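PDB 3LJS: fructokinase from Xylella fastidiosa Temecula1, which probably phosphorylates fructose at the expense of ATP, as expected of a carbohydrate kinase of the PfkB family. Local coordinates for residues 13-18 with 31-36; 17-22 with 94-99; 40-45 with 260-265; 56-61 with 83-88; 62-67 with 90-95. All coordinates share one frame; numbering follows the deposited sequence.

Four of the five contacts are largely buried; contact 4, at the edge of the large sheet, is only partly so. Contacts 1 and 2 share strand 14-19 and join it to its two neighbours in the small four-stranded sheet, antiparallel in the first and parallel in the second, with backbone bonds and apolar side chains. Contact 5 ties a capped helix start to T90, just before strand 92-97, through a buried carboxylate, and packs F64 on L92 of that strand. Contact 4 is another parallel pair, with an arginine salt-bridged to the helix of contact 5. Contact 3, nearest the chain's centre, packs two helices beside the ATP site. Contacts 1, 2 and 5 also touch the second subunit.

Contact 1: 13-18 with 31-36; sequences ALIDML and FLQCAG
M17 and F31 meet with their side chains crossing at about a right angle. The selenomethionine chain of M17 is bent at chi2 and chi3, and its terminal CE lies 3.9 Å from F31 CB while SE rests near the CA of Q33. Farther along the same face, I15 and Q33 pass each other at a slant. Both place a branch anti to the backbone N, CG2 in I15 and CG in Q33 (chi1 175°), and these two carbons touch at 3.9 Å. The two strands form a beta hairpin within the small sheet that, in kinases of the PfkB family, serves as a lid over the sugar site. Its hydrogen-bonded pairs are L14 with G36, D16 with C34 and L18 with L32. The shortest of the bonds, D16 N to C34 O, measures 2.7 Å and is nearly straight at 166°. F31 and L32 also pair with a strand of the second subunit, so the sheet runs on across the interface, where M17 packs on M17 of that subunit. On the face that bears D16, L18 and C34, L18 sends CD2 against the SG of C34 at 3.7 Å. D16 brings OD2 to 3.4 Å from G36 CA, and L14 CD1 comes to 3.9 Å from G36 C.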
# COMPACT_ATOMS: atom_id res chain seq x y z
N ALA B 13 3.52 6.15 -12.72
CA ALA B 13 4.17 7.08 -11.83
C ALA B 13 3.66 6.49 -10.51
O ALA B 13 2.46 6.23 -10.38
CB ALA B 13 3.63 8.50 -12.02
N LEU B 14 4.55 6.22 -9.57
CA LEU B 14 4.13 5.64 -8.31
C LEU B 14 5.02 6.11 -7.18
O LEU B 14 5.96 6.88 -7.42
CB LEU B 14 4.17 4.11 -8.40
CG LEU B 14 5.43 3.47 -9.01
CD1 LEU B 14 6.64 3.67 -8.10
CD2 LEU B 14 5.18 1.98 -9.22
N ILE B 15 4.73 5.66 -5.97
CA ILE B 15 5.50 6.05 -4.80
C ILE B 15 6.48 4.96 -4.39
O ILE B 15 6.08 3.80 -4.20
CB ILE B 15 4.59 6.34 -3.59
CG1 ILE B 15 3.62 7.48 -3.92
CG2 ILE B 15 5.42 6.69 -2.37
CD1 ILE B 15 4.29 8.80 -4.23
N ASP B 16 7.75 5.32 -4.27
CA ASP B 16 8.76 4.37 -3.81
C ASP B 16 8.84 4.66 -2.31
O ASP B 16 9.16 5.78 -1.92
CB ASP B 16 10.13 4.63 -4.44
CG ASP B 16 10.20 4.26 -5.91
OD1 ASP B 16 9.66 3.21 -6.30
OD2 ASP B 16 10.82 5.02 -6.69
N MSE B 17 8.53 3.66 -1.49
CA MSE B 17 8.58 3.81 -0.04
C MSE B 17 9.87 3.15 0.45
O MSE B 17 9.96 1.92 0.51
CB MSE B 17 7.36 3.15 0.62
CG MSE B 17 6.06 3.90 0.40
SE MSE B 17 5.98 5.56 1.40
CE MSE B 17 5.24 4.87 3.03
N LEU B 18 10.85 3.98 0.78
CA LEU B 18 12.17 3.52 1.21
C LEU B 18 12.28 3.18 2.69
O LEU B 18 12.27 4.07 3.54
CB LEU B 18 13.21 4.58 0.85
CG LEU B 18 13.67 4.70 -0.61
CD1 LEU B 18 12.52 4.53 -1.57
CD2 LEU B 18 14.35 6.05 -0.81
N PHE B 31 9.64 4.93 6.88
CA PHE B 31 9.67 4.73 5.44
C PHE B 31 9.63 6.11 4.81
O PHE B 31 8.80 6.94 5.19
CB PHE B 31 8.45 3.91 4.99
CG PHE B 31 8.51 2.46 5.39
CD1 PHE B 31 9.01 1.50 4.52
CD2 PHE B 31 8.08 2.06 6.65
CE1 PHE B 31 9.09 0.16 4.89
CE2 PHE B 31 8.17 0.72 7.04
CZ PHE B 31 8.67 -0.23 6.15
N LEU B 32 10.53 6.36 3.86
CA LEU B 32 10.59 7.66 3.20
C LEU B 32 9.87 7.65 1.85
O LEU B 32 10.06 6.74 1.04
CB LEU B 32 12.06 8.07 3.01
CG LEU B 32 12.76 8.81 4.16
CD1 LEU B 32 12.14 8.46 5.50
CD2 LEU B 32 14.24 8.46 4.13
N GLN B 33 9.06 8.67 1.63
CA GLN B 33 8.28 8.82 0.40
C GLN B 33 9.08 9.45 -0.73
O GLN B 33 9.57 10.58 -0.60
CB GLN B 33 7.06 9.67 0.70
CG GLN B 33 6.21 10.02 -0.51
CD GLN B 33 5.19 11.10 -0.19
OE1 GLN B 33 5.55 12.23 0.12
NE2 GLN B 33 3.92 10.74 -0.25
N CYS B 34 9.20 8.74 -1.85
CA CYS B 34 9.92 9.23 -3.02
C CYS B 34 9.12 9.00 -4.31
O CYS B 34 8.55 7.93 -4.50
CB CYS B 34 11.27 8.53 -3.15
SG CYS B 34 12.46 8.99 -1.88
N ALA B 35 9.10 10.00 -5.17
CA ALA B 35 8.39 9.90 -6.45
C ALA B 35 9.15 8.89 -7.32
O ALA B 35 10.38 8.91 -7.37
CB ALA B 35 8.34 11.26 -7.14
N GLY B 36 8.41 8.02 -8.00
CA GLY B 36 9.05 7.01 -8.83
C GLY B 36 8.23 6.60 -10.04
O GLY B 36 7.22 7.23 -10.37

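Contact 2: 17-22 with 94-99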
# COMPACT_ATOMS: atom_id res chain seq x y z
N MSE B 17 8.53 3.66 -1.49
CA MSE B 17 8.58 3.81 -0.04
C MSE B 17 9.87 3.15 0.45
O MSE B 17 9.96 1.92 0.51
CB MSE B 17 7.36 3.15 0.62
CG MSE B 17 6.06 3.90 0.40
SE MSE B 17 5.98 5.56 1.40
CE MSE B 17 5.24 4.87 3.03
N LEU B 18 10.85 3.98 0.78
CA LEU B 18 12.17 3.52 1.21
C LEU B 18 12.28 3.18 2.69
O LEU B 18 12.27 4.07 3.54
CB LEU B 18 13.21 4.58 0.85
CG LEU B 18 13.67 4.70 -0.61
CD1 LEU B 18 12.52 4.53 -1.57
CD2 LEU B 18 14.35 6.05 -0.81
N ALA B 19 12.39 1.90 3.00
CA ALA B 19 12.50 1.45 4.38
C ALA B 19 13.84 1.88 4.95
O ALA B 19 14.89 1.60 4.36
CB ALA B 19 12.37 -0.07 4.45
N GLN B 20 13.81 2.56 6.09
CA GLN B 20 15.03 3.01 6.74
C GLN B 20 15.48 1.99 7.78
O GLN B 20 14.65 1.28 8.36
CB GLN B 20 14.81 4.36 7.42
CG GLN B 20 14.45 5.49 6.48
CD GLN B 20 15.32 5.51 5.24
OE1 GLN B 20 15.03 4.83 4.26
NE2 GLN B 20 16.40 6.28 5.29
N PRO B 21 16.79 1.91 8.03
CA PRO B 21 17.32 0.96 9.02
C PRO B 21 16.75 1.24 10.40
O PRO B 21 16.37 2.37 10.72
CB PRO B 21 18.82 1.21 8.96
CG PRO B 21 19.04 1.70 7.55
CD PRO B 21 17.88 2.64 7.38
N LEU B 22 16.69 0.20 11.23
CA LEU B 22 16.17 0.36 12.58
C LEU B 22 17.11 1.30 13.32
O LEU B 22 18.33 1.13 13.28
CB LEU B 22 16.10 -1.01 13.27
CG LEU B 22 14.77 -1.31 13.99
CD1 LEU B 22 13.59 -0.78 13.18
CD2 LEU B 22 14.65 -2.81 14.20
N PHE B 94 7.51 -0.75 -2.06
CA PHE B 94 8.29 -0.73 -0.83
C PHE B 94 9.66 -1.33 -1.09
O PHE B 94 9.78 -2.42 -1.65
CB PHE B 94 7.55 -1.52 0.26
CG PHE B 94 6.43 -0.75 0.89
CD1 PHE B 94 6.67 0.11 1.95
CD2 PHE B 94 5.13 -0.88 0.41
CE1 PHE B 94 5.64 0.86 2.52
CE2 PHE B 94 4.09 -0.14 0.96
CZ PHE B 94 4.34 0.73 2.03
N VAL B 95 10.70 -0.60 -0.70
CA VAL B 95 12.07 -1.06 -0.89
C VAL B 95 12.76 -1.22 0.46
O VAL B 95 12.76 -0.30 1.29
CB VAL B 95 12.88 -0.04 -1.74
CG1 VAL B 95 14.27 -0.58 -2.01
CG2 VAL B 95 12.16 0.24 -3.05
N ALA B 96 13.33 -2.40 0.70
CA ALA B 96 14.01 -2.67 1.95
C ALA B 96 15.09 -3.73 1.77
O ALA B 96 15.64 -3.90 0.69
CB ALA B 96 13.01 -3.12 3.00
N LEU B 97 15.38 -4.45 2.86
CA LEU B 97 16.38 -5.51 2.83
C LEU B 97 15.87 -6.68 3.67
O LEU B 97 15.32 -6.48 4.75
CB LEU B 97 17.71 -5.04 3.42
CG LEU B 97 18.34 -3.72 2.96
CD1 LEU B 97 17.56 -2.55 3.54
CD2 LEU B 97 19.78 -3.67 3.44
N ASP B 98 16.05 -7.89 3.16
CA ASP B 98 15.65 -9.08 3.89
C ASP B 98 16.25 -10.29 3.20
O ASP B 98 16.62 -11.26 3.86
CB ASP B 98 14.14 -9.23 3.99
CG ASP B 98 13.72 -10.32 4.97
OD1 ASP B 98 12.51 -10.55 5.15
OD2 ASP B 98 14.62 -10.95 5.58
N ALA B 99 16.30 -10.25 1.87
CA ALA B 99 16.93 -11.33 1.13
C ALA B 99 18.31 -11.13 1.74
O ALA B 99 19.11 -10.35 1.23
CB ALA B 99 16.94 -11.03 -0.36
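M17 lies against the ring of F94, the two side chains running side by side and pointing the same way. M17 has more surface covered here than any other residue of the contact. Its CB is 3.4 Å from both CD1 and CE1 of F94, and its CG stands over one ring face, 4.1 Å from the centroid and displaced toward the rim, which makes a CH-pi contact. A first torsion of -78° sets F94 CG anti to the carbonyl carbon, beside the backbone N. The same ring meets F31 edge-to-face, and a further edge-to-face pair with F64 of the second subunit carries the aromatic cluster into the dimer interface. Strand 14-19 and strand 92-97 are parallel neighbours inside the four-stranded sheet, which probably corresponds to the lid of PfkB relatives; their short segments diverge by only 15°. V95, second in covered surface, is held chiefly through its backbone. Its N-H points almost straight at M17 O, 2.9 Å away, though the nitrogen is tilted from the carbonyl plane, and its own O receives A19 N at 2.8 Å. The V95 side chain goes to the face opposite the F94 ring, the one it shares with L18, and there it touches Q310 as well as R103 and F105 of the next strand. Beyond this pair of bonds A19 and A96 approach closely: their CB atoms are 3.4 Å apart, tighter than usual for two methyl groups, and A19 CB is also 3.2 Å from V95 O.

Contact 3: 40-45 with 260-265; sequences ANVAVA and AGDAFV
The edge of the N41 amide meets OD2 of D262, the amide and carboxylate planes 36° apart. D262 OD2 lies in the amide plane, 2.9 Å from N41 ND2, and the N-H points at it almost without bend (176°). On the carboxylate the amide arrives from the anti side, 20° out of plane. A third flat group, the ring of F264, carries A260 CB over one face, offset toward the rim. A260, G261 and D262 fall in an AAGD sequence, the counterpart of the GxGD motif of PfkB kinases, which in relatives shapes the anion hole and supplies the base for phosphoryl transfer. G261, an ATP-binding residue, is the N-cap of helix 262-275, and K195, which also binds ATP, is hydrogen-bonded through NZ to A260 O. A phosphate ion, probably from the crystallisation liquor, lies about 3 Å from the D262 side chain between nearest atoms, and F313 packs on N41, D262 and A263. Helix 38-49 thus meets the aspartate through one straight hydrogen bond and a carbon contact, N41 CB being 3.6 Å from D262 CB. Next along that helix, V42 crosses D262 at about a right angle and brings CG2 to 3.6 Å from D262 O. It then meets V265 at a slant, with V42 CG1 and CG2 each 4.0 Å from V265 CG1.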
# COMPACT_ATOMS: atom_id res chain seq x y z
N ALA B 40 8.14 8.02 -15.44
CA ALA B 40 8.06 9.23 -14.63
C ALA B 40 9.45 9.79 -14.38
O ALA B 40 9.67 11.00 -14.47
CB ALA B 40 7.35 8.95 -13.30
N ASN B 41 10.39 8.90 -14.06
CA ASN B 41 11.78 9.32 -13.82
C ASN B 41 12.36 9.92 -15.10
O ASN B 41 13.07 10.92 -15.06
CB ASN B 41 12.65 8.13 -13.41
CG ASN B 41 12.27 7.53 -12.07
OD1 ASN B 41 11.79 8.23 -11.17
ND2 ASN B 41 12.50 6.23 -11.91
N VAL B 42 12.07 9.31 -16.24
CA VAL B 42 12.59 9.82 -17.51
C VAL B 42 12.07 11.23 -17.74
O VAL B 42 12.83 12.11 -18.15
CB VAL B 42 12.18 8.91 -18.68
CG1 VAL B 42 12.61 9.54 -20.01
CG2 VAL B 42 12.83 7.52 -18.52
N ALA B 43 10.79 11.45 -17.46
CA ALA B 43 10.18 12.76 -17.65
C ALA B 43 10.86 13.83 -16.81
O ALA B 43 11.15 14.93 -17.31
CB ALA B 43 8.68 12.69 -17.30
N VAL B 44 11.11 13.53 -15.54
CA VAL B 44 11.74 14.49 -14.65
C VAL B 44 13.17 14.78 -15.07
O VAL B 44 13.65 15.91 -14.95
CB VAL B 44 11.70 14.02 -13.18
CG1 VAL B 44 12.46 15.00 -12.30
CG2 VAL B 44 10.26 13.90 -12.71
N ALA B 45 13.86 13.76 -15.57
CA ALA B 45 15.24 13.95 -16.01
C ALA B 45 15.27 14.89 -17.21
O ALA B 45 16.13 15.76 -17.30
CB ALA B 45 15.87 12.61 -16.38
N ALA B 260 23.21 1.89 -16.90
CA ALA B 260 22.40 2.98 -17.43
C ALA B 260 20.91 2.79 -17.16
O ALA B 260 20.31 1.81 -17.60
CB ALA B 260 22.65 3.13 -18.92
N GLY B 261 20.31 3.75 -16.45
CA GLY B 261 18.89 3.66 -16.13
C GLY B 261 18.02 4.75 -16.73
O GLY B 261 18.26 5.22 -17.84
N ASP B 262 17.00 5.16 -15.98
CA ASP B 262 16.07 6.17 -16.46
C ASP B 262 16.68 7.53 -16.74
O ASP B 262 16.23 8.23 -17.64
CB ASP B 262 14.89 6.31 -15.50
CG ASP B 262 14.18 4.98 -15.26
OD1 ASP B 262 14.10 4.16 -16.21
OD2 ASP B 262 13.70 4.78 -14.14
N ALA B 263 17.70 7.92 -15.97
CA ALA B 263 18.33 9.22 -16.19
C ALA B 263 19.07 9.20 -17.53
O ALA B 263 19.00 10.15 -18.30
CB ALA B 263 19.30 9.54 -15.04
N PHE B 264 19.76 8.09 -17.79
CA PHE B 264 20.48 7.90 -19.05
C PHE B 264 19.49 8.08 -20.21
O PHE B 264 19.77 8.77 -21.20
CB PHE B 264 21.09 6.49 -19.08
CG PHE B 264 21.77 6.15 -20.38
CD1 PHE B 264 23.14 6.31 -20.52
CD2 PHE B 264 21.04 5.68 -21.46
CE1 PHE B 264 23.78 6.01 -21.72
CE2 PHE B 264 21.66 5.37 -22.66
CZ PHE B 264 23.03 5.54 -22.80
N VAL B 265 18.33 7.44 -20.08
CA VAL B 265 17.30 7.52 -21.11
C VAL B 265 16.82 8.95 -21.29
O VAL B 265 16.66 9.43 -22.41
CB VAL B 265 16.11 6.61 -20.78
CG1 VAL B 265 14.99 6.83 -21.80
CG2 VAL B 265 16.56 5.15 -20.82

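Contact 4: 56-61 with 83-88; sequences VGMLGS and VRTSTA
R84 grips a single backbone oxygen with two nitrogens: NE at 3.2 Å and NH2 at 3.1 Å both donate to G60 O, which lies in the guanidinium plane. Seen from the carbonyl the two differ, NH2 standing in its plane and NE well above it (55°). Bends at chi2 and chi3 fold the arginine back over its neighbour strand, so that NE also passes 3.7 Å from L59 CB, while NH2 has a second partner, a salt bridge to D66 on helix 63-75. On the other face M58, V83 and T85 pack together. M58 CE presses on V83 CG2 at a tight 3.4 Å, and the M58 chain crosses T85 at about a right angle, with SE 3.5 Å from T85 CG2. Between the faces, backbone bonds run alternately from one strand to the other, ending with S61 N to T85 O at 2.7 Å. There a water bridges S61 OG and S86 OG, and T85 OG1 accepts from T87 N in an ST turn. Strands 53-60 and 82-85 are the parallel pair of a beta-alpha-beta crossover through helix 63-75, at the edge of the large sheet of the ribokinase fold.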
# COMPACT_ATOMS: atom_id res chain seq x y z
N VAL B 56 2.23 11.27 -19.49
CA VAL B 56 0.88 10.82 -19.77
C VAL B 56 0.61 9.52 -19.02
O VAL B 56 1.31 8.53 -19.18
CB VAL B 56 0.67 10.60 -21.29
CG1 VAL B 56 -0.71 9.99 -21.57
CG2 VAL B 56 0.81 11.94 -22.02
N GLY B 57 -0.41 9.56 -18.17
CA GLY B 57 -0.76 8.39 -17.39
C GLY B 57 -1.83 8.75 -16.38
O GLY B 57 -2.28 9.90 -16.31
N MSE B 58 -2.23 7.77 -15.58
CA MSE B 58 -3.27 7.98 -14.60
C MSE B 58 -2.73 7.95 -13.18
O MSE B 58 -1.97 7.05 -12.82
CB MSE B 58 -4.36 6.91 -14.78
CG MSE B 58 -5.57 7.10 -13.89
SE MSE B 58 -7.03 5.96 -14.48
CE MSE B 58 -7.99 7.28 -15.53
N LEU B 59 -3.13 8.94 -12.39
CA LEU B 59 -2.73 9.05 -10.99
C LEU B 59 -3.98 8.89 -10.13
O LEU B 59 -5.07 9.29 -10.54
CB LEU B 59 -2.11 10.43 -10.71
CG LEU B 59 -0.92 10.87 -11.55
CD1 LEU B 59 -0.38 12.20 -11.02
CD2 LEU B 59 0.16 9.81 -11.50
N GLY B 60 -3.83 8.32 -8.94
CA GLY B 60 -4.98 8.15 -8.08
C GLY B 60 -5.43 9.48 -7.51
O GLY B 60 -4.68 10.46 -7.53
N SER B 61 -6.67 9.53 -7.02
CA SER B 61 -7.21 10.73 -6.41
C SER B 61 -7.02 10.56 -4.91
O SER B 61 -7.98 10.52 -4.14
CB SER B 61 -8.70 10.89 -6.71
OG SER B 61 -8.92 11.10 -8.09
N VAL B 83 -4.50 12.04 -16.09
CA VAL B 83 -5.91 11.87 -15.74
C VAL B 83 -5.94 11.27 -14.34
O VAL B 83 -4.94 10.70 -13.88
CB VAL B 83 -6.66 10.96 -16.73
CG1 VAL B 83 -6.82 11.67 -18.06
CG2 VAL B 83 -5.93 9.65 -16.90
N ARG B 84 -7.07 11.40 -13.65
CA ARG B 84 -7.18 10.90 -12.29
C ARG B 84 -8.29 9.87 -12.09
O ARG B 84 -9.23 9.81 -12.88
CB ARG B 84 -7.42 12.07 -11.33
CG ARG B 84 -6.48 13.26 -11.51
CD ARG B 84 -5.04 12.90 -11.19
NE ARG B 84 -4.79 12.76 -9.76
CZ ARG B 84 -4.51 13.76 -8.94
NH1 ARG B 84 -4.42 15.00 -9.40
NH2 ARG B 84 -4.30 13.53 -7.65
N THR B 85 -8.17 9.08 -11.04
CA THR B 85 -9.19 8.08 -10.72
C THR B 85 -9.26 7.80 -9.22
O THR B 85 -8.25 7.86 -8.52
CB THR B 85 -8.93 6.76 -11.44
OG1 THR B 85 -9.98 5.84 -11.11
CG2 THR B 85 -7.59 6.17 -11.03
N SER B 86 -10.47 7.50 -8.75
CA SER B 86 -10.70 7.19 -7.34
C SER B 86 -11.02 5.71 -7.23
O SER B 86 -11.28 5.20 -6.14
CB SER B 86 -11.89 8.00 -6.81
OG SER B 86 -11.63 9.39 -6.87
N THR B 87 -11.00 5.02 -8.37
CA THR B 87 -11.30 3.59 -8.42
C THR B 87 -10.21 2.73 -7.80
O THR B 87 -10.49 1.65 -7.28
CB THR B 87 -11.52 3.14 -9.89
OG1 THR B 87 -12.65 3.84 -10.43
CG2 THR B 87 -11.77 1.65 -9.97
N ALA B 88 -8.98 3.21 -7.85
CA ALA B 88 -7.86 2.48 -7.28
C ALA B 88 -6.84 3.46 -6.72
O ALA B 88 -6.83 4.64 -7.08
CB ALA B 88 -7.21 1.59 -8.34
O HOH W 1 -11.31 11.09 -9.30

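Contact 5: 62-67 with 90-95; sequences DMFGDF and TALAFV
The N-terminus of helix 63-75 is capped by D62, and the same carboxylate ties it to T90, just ahead of strand 92-97 of the small sheet, probably the lid as in PfkB relatives. A first torsion of 48° sets D62 CG between the backbone N and the carbonyl carbon. Both carboxylate oxygens are used. OD1 takes two bonds: G65 N, the capping donor, arrives at 2.7 Å, and T90 OG1 donates to the syn lone pair at an equal 2.7 Å. OD2 accepts T90 N at 3.0 Å, on its syn side and a little out of the carboxylate plane. Three donors thus hold this buried group in place, and the helix start would be expected to stabilise its negative charge. The backbone O of T90 is hydrogen-bonded to the hydroxyl of Y108 of the second subunit, and T90 CB touches F64 CB at 3.8 Å. The F64 ring is sandwiched. M63 CG stands over the centre of one face, within the helix itself. On the opposite face L92, whose side chain crosses F64 at about a right angle, places CD2 3.9 Å above the ring plane, shifted toward the rim and 4.0 Å from both F64 CD2 and CE2.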
# COMPACT_ATOMS: atom_id res chain seq x y z
N ASP B 62 -5.76 10.42 -4.52
CA ASP B 62 -5.39 10.24 -3.13
C ASP B 62 -4.19 11.12 -2.83
O ASP B 62 -3.68 11.81 -3.72
CB ASP B 62 -5.06 8.77 -2.84
CG ASP B 62 -4.12 8.16 -3.87
OD1 ASP B 62 -3.05 8.73 -4.12
OD2 ASP B 62 -4.46 7.10 -4.43
N MSE B 63 -3.74 11.10 -1.58
CA MSE B 63 -2.61 11.90 -1.14
C MSE B 63 -1.35 11.66 -1.96
O MSE B 63 -0.61 12.60 -2.27
CB MSE B 63 -2.31 11.64 0.34
CG MSE B 63 -1.99 10.18 0.67
SE MSE B 63 -1.59 9.85 2.56
CE MSE B 63 -3.40 9.71 3.22
N PHE B 64 -1.10 10.41 -2.32
CA PHE B 64 0.09 10.08 -3.10
C PHE B 64 -0.03 10.57 -4.53
O PHE B 64 0.96 11.00 -5.13
CB PHE B 64 0.33 8.58 -3.05
CG PHE B 64 0.66 8.08 -1.67
CD1 PHE B 64 1.72 8.63 -0.96
CD2 PHE B 64 -0.09 7.07 -1.09
CE1 PHE B 64 2.03 8.18 0.32
CE2 PHE B 64 0.21 6.61 0.20
CZ PHE B 64 1.27 7.17 0.90
N GLY B 65 -1.24 10.51 -5.08
CA GLY B 65 -1.45 10.97 -6.43
C GLY B 65 -1.21 12.47 -6.48
O GLY B 65 -0.60 12.98 -7.42
N ASP B 66 -1.68 13.18 -5.45
CA ASP B 66 -1.50 14.63 -5.39
C ASP B 66 -0.01 14.93 -5.30
O ASP B 66 0.47 15.90 -5.88
CB ASP B 66 -2.20 15.22 -4.16
CG ASP B 66 -3.71 15.06 -4.22
OD1 ASP B 66 -4.26 14.96 -5.34
OD2 ASP B 66 -4.35 15.06 -3.14
N PHE B 67 0.72 14.10 -4.55
CA PHE B 67 2.16 14.28 -4.38
C PHE B 67 2.88 14.15 -5.72
O PHE B 67 3.78 14.93 -6.03
CB PHE B 67 2.72 13.24 -3.42
CG PHE B 67 4.22 13.25 -3.32
CD1 PHE B 67 4.89 14.33 -2.76
CD2 PHE B 67 4.96 12.17 -3.79
CE1 PHE B 67 6.28 14.32 -2.65
CE2 PHE B 67 6.35 12.15 -3.68
CZ PHE B 67 7.01 13.23 -3.11
N THR B 90 -2.91 4.88 -5.72
CA THR B 90 -1.63 5.07 -6.39
C THR B 90 -0.78 3.88 -5.97
O THR B 90 -0.74 3.52 -4.79
CB THR B 90 -0.95 6.36 -5.91
OG1 THR B 90 -1.79 7.48 -6.22
CG2 THR B 90 0.40 6.53 -6.58
N ALA B 91 -0.11 3.25 -6.93
CA ALA B 91 0.73 2.10 -6.63
C ALA B 91 1.86 2.47 -5.68
O ALA B 91 2.37 3.60 -5.70
CB ALA B 91 1.31 1.52 -7.92
N LEU B 92 2.27 1.51 -4.86
CA LEU B 92 3.35 1.70 -3.91
C LEU B 92 4.40 0.62 -4.14
O LEU B 92 4.07 -0.54 -4.39
CB LEU B 92 2.85 1.60 -2.46
CG LEU B 92 1.74 2.54 -1.99
CD1 LEU B 92 1.37 2.18 -0.55
CD2 LEU B 92 2.21 3.99 -2.08
N ALA B 93 5.66 1.02 -4.05
CA ALA B 93 6.77 0.09 -4.21
C ALA B 93 7.63 0.22 -2.96
O ALA B 93 8.37 1.19 -2.80
CB ALA B 93 7.58 0.45 -5.46
N PHE B 94 7.51 -0.75 -2.06
CA PHE B 94 8.29 -0.73 -0.83
C PHE B 94 9.66 -1.33 -1.09
O PHE B 94 9.78 -2.42 -1.65
CB PHE B 94 7.55 -1.52 0.26
CG PHE B 94 6.43 -0.75 0.89
CD1 PHE B 94 6.67 0.11 1.95
CD2 PHE B 94 5.13 -0.88 0.41
CE1 PHE B 94 5.64 0.86 2.52
CE2 PHE B 94 4.09 -0.14 0.96
CZ PHE B 94 4.34 0.73 2.03
N VAL B 95 10.70 -0.60 -0.70
CA VAL B 95 12.07 -1.06 -0.89
C VAL B 95 12.76 -1.22 0.46
O VAL B 95 12.76 -0.30 1.29
CB VAL B 95 12.88 -0.04 -1.74
CG1 VAL B 95 14.27 -0.58 -2.01
CG2 VAL B 95 12.16 0.24 -3.05